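Local coordinates for methylenetetrahydrofolate--tRNA-(uracil-5-)-methyltransferase trmFO (Thermus thermophilus, PDB 3G5S), which catalyses the folate- and FAD-dependent methylation of uridine 54 in tRNA to 5-methyluridine, at the glutathione site and the flavin-adenine dinucleotide site. Coordinates in Å, arbitrary orientation; residue numbers count along the deposited sequence, not the author numbering.

Contact 1: the glutathione site. Residues 155, 157-159, 161, 223, 274-278, 312, 389-391. With GSH (glutathione), chain B; MG (magnesium ion), chain C.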
loop_
_atom_site.group_PDB
_atom_site.type_symbol
_atom_site.label_atom_id
_atom_site.label_comp_id
_atom_site.label_asym_id
_atom_site.label_seq_id
_atom_site.Cartn_x
_atom_site.Cartn_y
_atom_site.Cartn_z
ATOM N N ALA A 155 -1.500 10.208 -9.332
ATOM C CA ALA A 155 -2.216 10.998 -8.345
ATOM C C ALA A 155 -1.224 11.670 -7.408
ATOM O O ALA A 155 -0.105 11.185 -7.227
ATOM C CB ALA A 155 -3.176 10.114 -7.565
ATOM N N TYR A 157 -2.426 12.801 -4.211
ATOM C CA TYR A 157 -2.913 12.528 -2.863
ATOM C C TYR A 157 -3.699 11.234 -2.898
ATOM O O TYR A 157 -4.192 10.831 -3.948
ATOM C CB TYR A 157 -3.767 13.686 -2.318
ATOM C CG TYR A 157 -5.072 13.952 -3.045
ATOM C CD1 TYR A 157 -6.221 13.222 -2.755
ATOM C CD2 TYR A 157 -5.165 14.965 -3.989
ATOM C CE1 TYR A 157 -7.418 13.481 -3.408
ATOM C CE2 TYR A 157 -6.355 15.231 -4.644
ATOM C CZ TYR A 157 -7.479 14.487 -4.349
ATOM O OH TYR A 157 -8.666 14.751 -5.000
ATOM N N ASP A 158 -3.905 10.594 -1.746
ATOM C CA ASP A 158 -4.622 9.304 -1.740
ATOM C C ASP A 158 -6.141 9.309 -1.448
ATOM O O ASP A 158 -6.923 8.763 -2.228
ATOM C CB ASP A 158 -3.899 8.252 -0.888
ATOM C CG ASP A 158 -3.430 8.786 0.445
ATOM O OD1 ASP A 158 -4.015 9.770 0.948
ATOM O OD2 ASP A 158 -2.473 8.200 0.996
ATOM N N ALA A 159 -6.558 9.899 -0.334
ATOM C CA ALA A 159 -7.984 10.001 -0.023
ATOM C C ALA A 159 -8.677 8.636 -0.035
ATOM O O ALA A 159 -9.703 8.448 -0.680
ATOM C CB ALA A 159 -8.678 10.961 -0.983
ATOM N N SER A 161 -10.774 5.477 1.462
ATOM C CA SER A 161 -11.798 5.134 2.425
ATOM C C SER A 161 -11.465 3.774 3.047
ATOM O O SER A 161 -10.616 3.035 2.549
ATOM C CB SER A 161 -13.163 5.097 1.758
ATOM O OG SER A 161 -13.235 3.994 0.883
ATOM N N CYS A 223 -11.937 17.513 -2.594
ATOM C CA CYS A 223 -12.068 16.241 -1.899
ATOM C C CYS A 223 -12.085 16.502 -0.397
ATOM O O CYS A 223 -11.055 16.814 0.198
ATOM C CB CYS A 223 -10.899 15.329 -2.265
ATOM S SG CYS A 223 -10.891 13.746 -1.402
ATOM N N LEU A 274 -15.792 1.391 1.514
ATOM C CA LEU A 274 -16.918 2.289 1.719
ATOM C C LEU A 274 -16.820 3.456 0.745
ATOM O O LEU A 274 -15.880 4.249 0.809
ATOM C CB LEU A 274 -16.939 2.818 3.149
ATOM C CG LEU A 274 -17.501 1.890 4.224
ATOM C CD1 LEU A 274 -16.649 0.641 4.396
ATOM C CD2 LEU A 274 -17.624 2.637 5.538
ATOM N N VAL A 275 -17.790 3.563 -0.151
ATOM C CA VAL A 275 -17.716 4.523 -1.245
ATOM C C VAL A 275 -17.912 5.947 -0.745
ATOM O O VAL A 275 -18.903 6.251 -0.089
ATOM C CB VAL A 275 -18.766 4.192 -2.328
ATOM C CG1 VAL A 275 -18.745 5.242 -3.433
ATOM C CG2 VAL A 275 -18.517 2.801 -2.897
ATOM N N GLY A 276 -16.958 6.822 -1.045
ATOM C CA GLY A 276 -17.081 8.215 -0.665
ATOM C C GLY A 276 -16.764 8.495 0.793
ATOM O O GLY A 276 -17.130 9.548 1.312
ATOM N N PHE A 277 -16.066 7.563 1.445
ATOM C CA PHE A 277 -15.722 7.701 2.859
ATOM C C PHE A 277 -14.249 8.005 3.105
ATOM O O PHE A 277 -13.665 7.575 4.091
ATOM C CB PHE A 277 -16.225 6.499 3.670
ATOM C CG PHE A 277 -17.634 6.680 4.150
ATOM C CD1 PHE A 277 -18.706 6.543 3.281
ATOM C CD2 PHE A 277 -17.889 7.066 5.454
ATOM C CE1 PHE A 277 -20.007 6.760 3.724
ATOM C CE2 PHE A 277 -19.180 7.283 5.893
ATOM C CZ PHE A 277 -20.240 7.127 5.032
ATOM N N GLN A 278 -13.660 8.775 2.198
ATOM C CA GLN A 278 -12.331 9.312 2.436
ATOM C C GLN A 278 -12.312 9.981 3.805
ATOM O O GLN A 278 -13.254 10.681 4.183
ATOM C CB GLN A 278 -11.941 10.309 1.340
ATOM C CG GLN A 278 -12.799 11.571 1.283
ATOM C CD GLN A 278 -14.121 11.382 0.545
ATOM O OE1 GLN A 278 -14.365 10.345 -0.077
ATOM N NE2 GLN A 278 -14.978 12.404 0.601
ATOM N N TYR A 312 1.578 8.775 -6.401
ATOM C CA TYR A 312 1.593 7.368 -6.764
ATOM C C TYR A 312 0.928 7.132 -8.113
ATOM O O TYR A 312 0.125 7.939 -8.586
ATOM C CB TYR A 312 0.943 6.504 -5.661
ATOM C CG TYR A 312 -0.557 6.673 -5.544
ATOM C CD1 TYR A 312 -1.108 7.787 -4.921
ATOM C CD2 TYR A 312 -1.427 5.723 -6.061
ATOM C CE1 TYR A 312 -2.481 7.946 -4.821
ATOM C CE2 TYR A 312 -2.802 5.873 -5.961
ATOM C CZ TYR A 312 -3.326 6.991 -5.341
ATOM O OH TYR A 312 -4.690 7.167 -5.235
ATOM N N GLY A 389 -10.329 5.172 -9.567
ATOM C CA GLY A 389 -10.044 5.754 -8.267
ATOM C C GLY A 389 -9.093 4.915 -7.420
ATOM O O GLY A 389 -9.158 4.942 -6.196
ATOM N N PHE A 390 -8.205 4.167 -8.074
ATOM C CA PHE A 390 -7.251 3.316 -7.372
ATOM C C PHE A 390 -6.510 4.081 -6.287
ATOM O O PHE A 390 -6.011 5.189 -6.528
ATOM C CB PHE A 390 -6.240 2.713 -8.355
ATOM C CG PHE A 390 -5.117 1.982 -7.679
ATOM C CD1 PHE A 390 -5.318 0.716 -7.152
ATOM C CD2 PHE A 390 -3.868 2.565 -7.558
ATOM C CE1 PHE A 390 -4.296 0.050 -6.519
ATOM C CE2 PHE A 390 -2.841 1.902 -6.925
ATOM C CZ PHE A 390 -3.060 0.642 -6.400
ATOM N N GLN A 391 -6.467 3.482 -5.088
ATOM C CA GLN A 391 -5.792 4.016 -3.900
ATOM C C GLN A 391 -4.668 3.064 -3.469
ATOM O O GLN A 391 -4.689 1.884 -3.818
ATOM C CB GLN A 391 -6.783 4.156 -2.732
ATOM C CG GLN A 391 -7.910 5.153 -2.952
ATOM C CD GLN A 391 -7.406 6.574 -3.097
ATOM O OE1 GLN A 391 -6.650 7.072 -2.265
ATOM N NE2 GLN A 391 -7.821 7.231 -4.163
HETATM N N1 GSH B . -6.400 9.544 -5.098
HETATM C CA1 GSH B . -6.806 9.315 -6.472
HETATM C C1 GSH B . -6.868 10.593 -7.293
HETATM O O11 GSH B . -6.415 11.780 -6.718
HETATM O O12 GSH B . -7.016 10.523 -8.469
HETATM C CB1 GSH B . -8.066 8.465 -6.612
HETATM C CG1 GSH B . -9.411 9.171 -6.491
HETATM C CD1 GSH B . -9.832 9.704 -5.124
HETATM O OE1 GSH B . -9.079 9.778 -4.206
HETATM N N2 GSH B . -11.204 10.099 -4.975
HETATM C CA2 GSH B . -11.711 10.506 -3.703
HETATM C C2 GSH B . -12.605 9.445 -3.068
HETATM O O2 GSH B . -13.752 9.379 -3.360
HETATM C CB2 GSH B . -12.430 11.830 -3.909
HETATM S SG2 GSH B . -12.971 12.699 -2.422
HETATM N N3 GSH B . -12.150 8.873 -1.816
HETATM C CA3 GSH B . -13.032 7.996 -1.075
HETATM C C3 GSH B . -13.172 6.602 -1.670
HETATM O O31 GSH B . -14.189 5.985 -1.613
HETATM O O32 GSH B . -12.155 6.207 -2.516
HETATM MG MG MG C . -11.669 4.206 -3.027
HETATM O O HOH W 1 -11.708 4.903 -5.191
HETATM O O HOH W 2 -13.997 3.556 -2.909
HETATM O O HOH W 3 -11.283 3.769 -0.769
HETATM O O HOH W 4 -10.956 2.095 -3.464
HETATM O O HOH W 5 -15.922 11.065 -2.671
#
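In this TrmFO member of the MnmG family, glutathione lies extended in a trough built mostly from loops, with short strands at the gamma-glutamyl end and Asp158 to Ser161 as the floor. Glutathione N1, the gamma-glutamyl amino group, donates to Tyr157 O at 2.8 Å, in the carbonyl plane and on a lone pair, while Asp158 O is met from above its carbonyl plane. Tyr312 OH takes a third bond from N1 and passes its own hydrogen to Phe390 O at 2.7 Å, fixing the hydroxyl. Tyr157, with CG in the crowded position between backbone N and carbonyl carbon (chi1 65°), turns one ring face to the carboxylate oxygen O11, and the Ala155 methyl closes that end.

Gly389 and Gln391 form one side wall. The Gln391 chain bends at chi2 (-64°) and brings NE2 to the gamma-amide oxygen OE1 of glutathione at 2.8 Å, a bent bond tilted out of the amide plane. Tyr157 and Cys223 form the opposite wall; the Cys223 sulfur is anti to the backbone N, but its modelled separation from the ligand sulfur is too short to interpret.

Glutathione N3 donates to Ala159 O at 2.7 Å, nearly along the C=O axis. Gln278 lays CD 3.4 Å from the glutathione thiol sulfur SG2.

Gly276 N caps the glycine carboxylate, 2.9 Å from glutathione O31. Glutathione O32 binds the magnesium at 2.1 Å, and the metal's other visible ligands are waters, some tied to Ser161 and Gly389. The protein hides 334 of 471 Å²; the side opposite Ala159 and Gln278, towards which glutathione O12 points, is probably open. Ligand and metal are partly occupied; glutathione is no substrate and may come from purification or crystallisation.

Contact 2: the flavin-adenine dinucleotide site. Residues 8-11, 31-33, 38, 41, 50-51, 120-121, 132-135, 137-138, 336, 341-343, 346. With FAD (flavin-adenine dinucleotide), chain D.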
loop_
_atom_site.group_PDB
_atom_site.type_symbol
_atom_site.label_atom_id
_atom_site.label_comp_id
_atom_site.label_asym_id
_atom_site.label_seq_id
_atom_site.Cartn_x
_atom_site.Cartn_y
_atom_site.Cartn_z
ATOM N N GLY A 8 15.989 7.026 -6.719
ATOM C CA GLY A 8 15.501 7.204 -5.362
ATOM C C GLY A 8 16.143 6.190 -4.432
ATOM O O GLY A 8 16.038 4.987 -4.672
ATOM N N ALA A 9 16.806 6.673 -3.383
ATOM C CA ALA A 9 17.475 5.815 -2.413
ATOM C C ALA A 9 16.749 5.824 -1.071
ATOM O O ALA A 9 17.364 6.001 -0.015
ATOM C CB ALA A 9 18.921 6.232 -2.244
ATOM N N GLY A 10 15.435 5.635 -1.123
ATOM C CA GLY A 10 14.640 5.473 0.077
ATOM C C GLY A 10 14.517 4.008 0.453
ATOM O O GLY A 10 15.419 3.203 0.205
ATOM N N LEU A 11 13.392 3.642 1.047
ATOM C CA LEU A 11 13.181 2.255 1.461
ATOM C C LEU A 11 13.185 1.308 0.254
ATOM O O LEU A 11 13.880 0.287 0.248
ATOM C CB LEU A 11 11.865 2.127 2.236
ATOM C CG LEU A 11 11.906 2.455 3.733
ATOM C CD1 LEU A 11 12.623 1.358 4.520
ATOM C CD2 LEU A 11 12.522 3.822 4.032
ATOM N N GLU A 31 20.078 9.783 -6.069
ATOM C CA GLU A 31 19.416 10.351 -4.910
ATOM C C GLU A 31 19.653 11.848 -4.896
ATOM O O GLU A 31 20.796 12.305 -4.926
ATOM C CB GLU A 31 19.933 9.714 -3.618
ATOM C CG GLU A 31 19.353 10.330 -2.355
ATOM C CD GLU A 31 17.841 10.401 -2.384
ATOM O OE1 GLU A 31 17.303 11.529 -2.291
ATOM O OE2 GLU A 31 17.191 9.335 -2.508
HETATM N N MSE A 32 18.575 12.618 -4.851
HETATM C CA MSE A 32 18.716 14.068 -4.886
HETATM C C MSE A 32 19.101 14.681 -3.536
HETATM O O MSE A 32 19.654 15.781 -3.485
HETATM C CB MSE A 32 17.445 14.708 -5.424
HETATM C CG MSE A 32 16.249 14.586 -4.518
HETATM SE SE MSE A 32 14.675 15.299 -5.381
HETATM C CE MSE A 32 13.451 15.168 -3.867
ATOM N N ARG A 33 18.809 13.981 -2.446
ATOM C CA ARG A 33 19.222 14.449 -1.134
ATOM C C ARG A 33 20.734 14.326 -1.009
ATOM O O ARG A 33 21.328 13.421 -1.589
ATOM C CB ARG A 33 18.535 13.637 -0.039
ATOM C CG ARG A 33 17.031 13.809 -0.001
ATOM C CD ARG A 33 16.405 12.998 1.123
ATOM N NE ARG A 33 16.397 11.555 0.891
ATOM C CZ ARG A 33 17.158 10.676 1.542
ATOM N NH1 ARG A 33 18.023 11.081 2.460
ATOM N NH2 ARG A 33 17.052 9.379 1.274
ATOM N N THR A 38 13.141 16.570 0.201
ATOM C CA THR A 38 11.692 16.536 0.169
ATOM C C THR A 38 11.226 17.280 1.413
ATOM O O THR A 38 12.019 17.537 2.314
ATOM C CB THR A 38 11.169 15.098 0.270
ATOM O OG1 THR A 38 11.284 14.660 1.630
ATOM C CG2 THR A 38 11.950 14.163 -0.644
ATOM N N HIS A 41 12.104 14.822 4.585
ATOM C CA HIS A 41 13.440 14.301 4.867
ATOM C C HIS A 41 14.349 15.348 5.485
ATOM O O HIS A 41 14.157 16.543 5.274
ATOM C CB HIS A 41 14.093 13.815 3.577
ATOM C CG HIS A 41 13.593 12.491 3.103
ATOM N ND1 HIS A 41 12.435 12.349 2.371
ATOM C CD2 HIS A 41 14.110 11.247 3.239
ATOM C CE1 HIS A 41 12.256 11.072 2.082
ATOM N NE2 HIS A 41 13.259 10.383 2.594
ATOM N N VAL A 50 11.263 8.655 7.824
ATOM C CA VAL A 50 10.841 10.045 8.009
ATOM C C VAL A 50 9.839 10.279 9.140
ATOM O O VAL A 50 9.645 11.413 9.561
ATOM C CB VAL A 50 10.312 10.688 6.703
ATOM C CG1 VAL A 50 11.391 10.673 5.635
ATOM C CG2 VAL A 50 9.050 9.993 6.234
ATOM N N CYS A 51 9.211 9.222 9.645
ATOM C CA CYS A 51 8.197 9.396 10.684
ATOM C C CYS A 51 8.335 8.355 11.792
ATOM O O CYS A 51 9.380 8.263 12.432
ATOM C CB CYS A 51 6.798 9.355 10.071
ATOM S SG CYS A 51 5.504 10.106 11.078
ATOM N N GLU A 120 18.975 15.133 -8.986
ATOM C CA GLU A 120 17.567 14.923 -9.249
ATOM C C GLU A 120 17.391 14.398 -10.664
ATOM O O GLU A 120 17.874 15.003 -11.617
ATOM C CB GLU A 120 16.779 16.224 -9.113
ATOM C CG GLU A 120 15.305 16.010 -9.389
ATOM C CD GLU A 120 14.544 17.273 -9.729
ATOM O OE1 GLU A 120 15.165 18.348 -9.900
ATOM O OE2 GLU A 120 13.304 17.173 -9.839
ATOM N N VAL A 121 16.697 13.277 -10.799
ATOM C CA VAL A 121 16.359 12.737 -12.106
ATOM C C VAL A 121 15.079 13.409 -12.572
ATOM O O VAL A 121 14.061 13.373 -11.885
ATOM C CB VAL A 121 16.192 11.206 -12.028
ATOM C CG1 VAL A 121 15.646 10.653 -13.331
ATOM C CG2 VAL A 121 17.520 10.562 -11.665
ATOM N N ALA A 132 11.733 4.629 -7.908
ATOM C CA ALA A 132 11.413 4.416 -6.495
ATOM C C ALA A 132 11.471 5.743 -5.735
ATOM O O ALA A 132 12.140 5.869 -4.710
ATOM C CB ALA A 132 12.374 3.389 -5.887
ATOM N N THR A 133 10.752 6.737 -6.244
ATOM C CA THR A 133 10.922 8.107 -5.786
ATOM C C THR A 133 9.959 8.542 -4.680
ATOM O O THR A 133 10.069 9.655 -4.177
ATOM C CB THR A 133 10.886 9.068 -6.986
ATOM O OG1 THR A 133 9.815 8.695 -7.860
ATOM C CG2 THR A 133 12.194 8.972 -7.759
ATOM N N GLY A 134 9.047 7.659 -4.287
ATOM C CA GLY A 134 8.304 7.833 -3.056
ATOM C C GLY A 134 7.131 8.785 -3.088
ATOM O O GLY A 134 6.763 9.330 -4.130
ATOM N N PRO A 135 6.531 9.005 -1.917
ATOM C CA PRO A 135 5.348 9.866 -1.827
ATOM C C PRO A 135 5.638 11.312 -2.213
ATOM O O PRO A 135 4.718 12.023 -2.600
ATOM C CB PRO A 135 4.972 9.789 -0.347
ATOM C CG PRO A 135 6.210 9.381 0.352
ATOM C CD PRO A 135 6.968 8.511 -0.598
ATOM N N THR A 137 7.915 12.216 -4.587
ATOM C CA THR A 137 8.527 12.208 -5.909
ATOM C C THR A 137 8.654 13.642 -6.424
ATOM O O THR A 137 7.703 14.421 -6.343
ATOM C CB THR A 137 7.664 11.384 -6.888
ATOM O OG1 THR A 137 7.765 9.985 -6.584
ATOM C CG2 THR A 137 8.112 11.591 -8.313
ATOM N N SER A 138 9.820 14.001 -6.953
ATOM C CA SER A 138 10.021 15.377 -7.395
ATOM C C SER A 138 9.029 15.749 -8.491
ATOM O O SER A 138 8.596 14.907 -9.284
ATOM C CB SER A 138 11.453 15.615 -7.870
ATOM O OG SER A 138 11.620 15.153 -9.193
ATOM N N VAL A 336 6.101 3.543 -2.633
ATOM C CA VAL A 336 4.870 4.312 -2.706
ATOM C C VAL A 336 4.525 4.691 -4.152
ATOM O O VAL A 336 3.353 4.710 -4.529
ATOM C CB VAL A 336 4.968 5.547 -1.805
ATOM C CG1 VAL A 336 3.877 6.566 -2.135
ATOM C CG2 VAL A 336 4.875 5.110 -0.352
ATOM N N GLU A 341 1.902 1.293 0.504
ATOM C CA GLU A 341 2.054 2.171 1.647
ATOM C C GLU A 341 2.764 1.378 2.723
ATOM O O GLU A 341 2.409 0.227 2.978
ATOM C CB GLU A 341 0.683 2.613 2.154
ATOM C CG GLU A 341 0.667 3.205 3.552
ATOM C CD GLU A 341 1.512 4.450 3.698
ATOM O OE1 GLU A 341 1.971 5.010 2.678
ATOM O OE2 GLU A 341 1.707 4.883 4.856
ATOM N N GLY A 342 3.762 1.994 3.355
ATOM C CA GLY A 342 4.461 1.402 4.482
ATOM C C GLY A 342 5.936 1.186 4.192
ATOM O O GLY A 342 6.318 0.860 3.063
ATOM N N TYR A 343 6.776 1.359 5.212
ATOM C CA TYR A 343 8.216 1.190 5.013
ATOM C C TYR A 343 8.547 -0.200 4.485
ATOM O O TYR A 343 9.315 -0.358 3.538
ATOM C CB TYR A 343 9.011 1.410 6.299
ATOM C CG TYR A 343 8.791 2.719 7.027
ATOM C CD1 TYR A 343 9.037 3.946 6.423
ATOM C CD2 TYR A 343 8.388 2.714 8.354
ATOM C CE1 TYR A 343 8.850 5.132 7.122
ATOM C CE2 TYR A 343 8.205 3.883 9.058
ATOM C CZ TYR A 343 8.436 5.092 8.442
ATOM O OH TYR A 343 8.257 6.259 9.150
ATOM N N SER A 346 7.247 -0.971 1.022
ATOM C CA SER A 346 8.091 -0.281 0.064
ATOM C C SER A 346 9.386 -1.064 -0.172
ATOM O O SER A 346 9.765 -1.312 -1.315
ATOM C CB SER A 346 8.339 1.153 0.524
ATOM O OG SER A 346 7.120 1.881 0.514
HETATM P PA FAD D . 11.063 7.255 0.116
HETATM O O1A FAD D . 10.466 8.612 0.356
HETATM O O2A FAD D . 11.564 6.481 1.296
HETATM O O5B FAD D . 12.260 7.338 -0.937
HETATM C C5B FAD D . 12.144 8.084 -2.133
HETATM C C4B FAD D . 13.505 8.690 -2.419
HETATM O O4B FAD D . 13.496 9.267 -3.714
HETATM C C3B FAD D . 13.842 9.817 -1.445
HETATM O O3B FAD D . 15.115 9.613 -0.862
HETATM C C2B FAD D . 13.808 11.080 -2.306
HETATM O O2B FAD D . 14.714 12.090 -1.911
HETATM C C1B FAD D . 14.166 10.529 -3.674
HETATM N N9A FAD D . 13.693 11.263 -4.857
HETATM C C8A FAD D . 12.434 11.736 -5.104
HETATM N N7A FAD D . 12.404 12.251 -6.351
HETATM C C5A FAD D . 13.639 12.097 -6.900
HETATM C C6A FAD D . 14.183 12.431 -8.132
HETATM N N6A FAD D . 13.432 12.868 -9.152
HETATM N N1A FAD D . 15.493 12.119 -8.374
HETATM C C2A FAD D . 16.276 11.513 -7.420
HETATM N N3A FAD D . 15.748 11.175 -6.194
HETATM C C4A FAD D . 14.454 11.478 -5.964
HETATM N N1 FAD D . 5.270 4.698 6.425
HETATM C C2 FAD D . 5.151 3.859 7.503
HETATM O O2 FAD D . 5.180 2.639 7.351
HETATM N N3 FAD D . 4.999 4.394 8.768
HETATM C C4 FAD D . 4.969 5.761 8.993
HETATM O O4 FAD D . 4.837 6.208 10.139
HETATM C C4X FAD D . 5.094 6.603 7.889
HETATM N N5 FAD D . 5.064 7.971 8.044
HETATM C C5X FAD D . 5.199 8.789 6.941
HETATM C C6 FAD D . 5.178 10.169 7.113
HETATM C C7 FAD D . 5.300 11.016 6.021
HETATM C C7M FAD D . 5.276 12.507 6.213
HETATM C C8 FAD D . 5.454 10.474 4.749
HETATM C C8M FAD D . 5.591 11.379 3.559
HETATM C C9 FAD D . 5.478 9.092 4.573
HETATM C C9A FAD D . 5.349 8.240 5.667
HETATM N N10 FAD D . 5.355 6.862 5.493
HETATM C C10 FAD D . 5.241 6.060 6.613
HETATM C "C1'" FAD D . 4.867 6.282 4.184
HETATM C "C2'" FAD D . 5.908 5.422 3.447
HETATM O "O2'" FAD D . 5.932 4.084 3.915
HETATM C "C3'" FAD D . 7.304 6.044 3.485
HETATM O "O3'" FAD D . 7.223 7.265 2.779
HETATM C "C4'" FAD D . 8.378 5.161 2.853
HETATM O "O4'" FAD D . 9.636 5.735 3.149
HETATM C "C5'" FAD D . 8.180 4.994 1.351
HETATM O "O5'" FAD D . 9.331 4.410 0.783
HETATM P P FAD D . 9.757 4.808 -0.708
HETATM O O1P FAD D . 8.632 4.567 -1.663
HETATM O O2P FAD D . 11.054 4.122 -0.981
HETATM O O3P FAD D . 9.943 6.403 -0.655
HETATM O O HOH W 6 8.485 4.897 -4.384
HETATM O O HOH W 7 13.199 4.545 -2.570
HETATM O O HOH W 8 13.751 7.577 2.647
#
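A Rossmann glycine loop, the GxGxxG motif starting at Gly8, receives the FAD, with Gly8 and Gly10 passing close beneath the adenosine ribose and the pyrophosphate. Helix 11-22 points its N-terminus at the phosphates, which would probably stabilise their charge; Val336 N donates to FAD O1P at 2.9 Å.

Glu31 reads the ribose. Its CG is anti to the backbone N (chi1 176°) and the chain bends at chi2, presenting the carboxylate to both hydroxyls. FAD O2B donates to the syn lone pair of Glu31 OE1 at 2.7 Å, whereas O3B meets OE2 from above the carboxylate plane. Ala9 N and Arg33 N take the anti lone pairs, locking the group's rotation. Arg33 comes side-on, NE and NH2 both donating to O3B within the guanidinium plane. An alanine at Glu31 would probably loosen the ribose and the glycine loop together, since the acceptors for both hydroxyls and Ala9 N would go.

Adenine is read largely by backbone: Val121 N donates to FAD N1A at 2.9 Å, Ser138 N to N7A, and N6A to Val121 O. The Ser138 hydroxyl, oriented by its bond to Glu120 OE2, is placed to accept from N6A. Thr133 CG2 covers one face of the base and the selenium of selenomethionine Met32 the other.

Tyr343 stacks on the flavin pyrimidine ring, centroids 3.7 Å apart and planes 11° apart, while Tyr343 N donates to FAD O2 at 3.0 Å. Val50 CG2 sits over the dimethylbenzene ring from the same side. Cys51 lies beside the flavin near N5 and C6, a position that would suit a catalytic role. In the fold, strand 27-30 delivers Glu31, and helix 343-361 starts under the flavin.

Contact 1 and contact 2 belong to one chain and have no residue in common; the centres of their C-alpha atoms lie about 21 Å apart. The chain does run between them: helix 139-149 begins just after Ser138 of contact 2 and leads toward Ala155 of contact 1, while strand 309-313, carrying Tyr312, comes before Val336 and helix 343-361. Contact 2 houses the FAD cofactor, whereas contact 1 holds a partly occupied small molecule in a separate trough. The two ligands make no contact with each other, and the structure alone does not show whether the trough serves tRNA or folate binding.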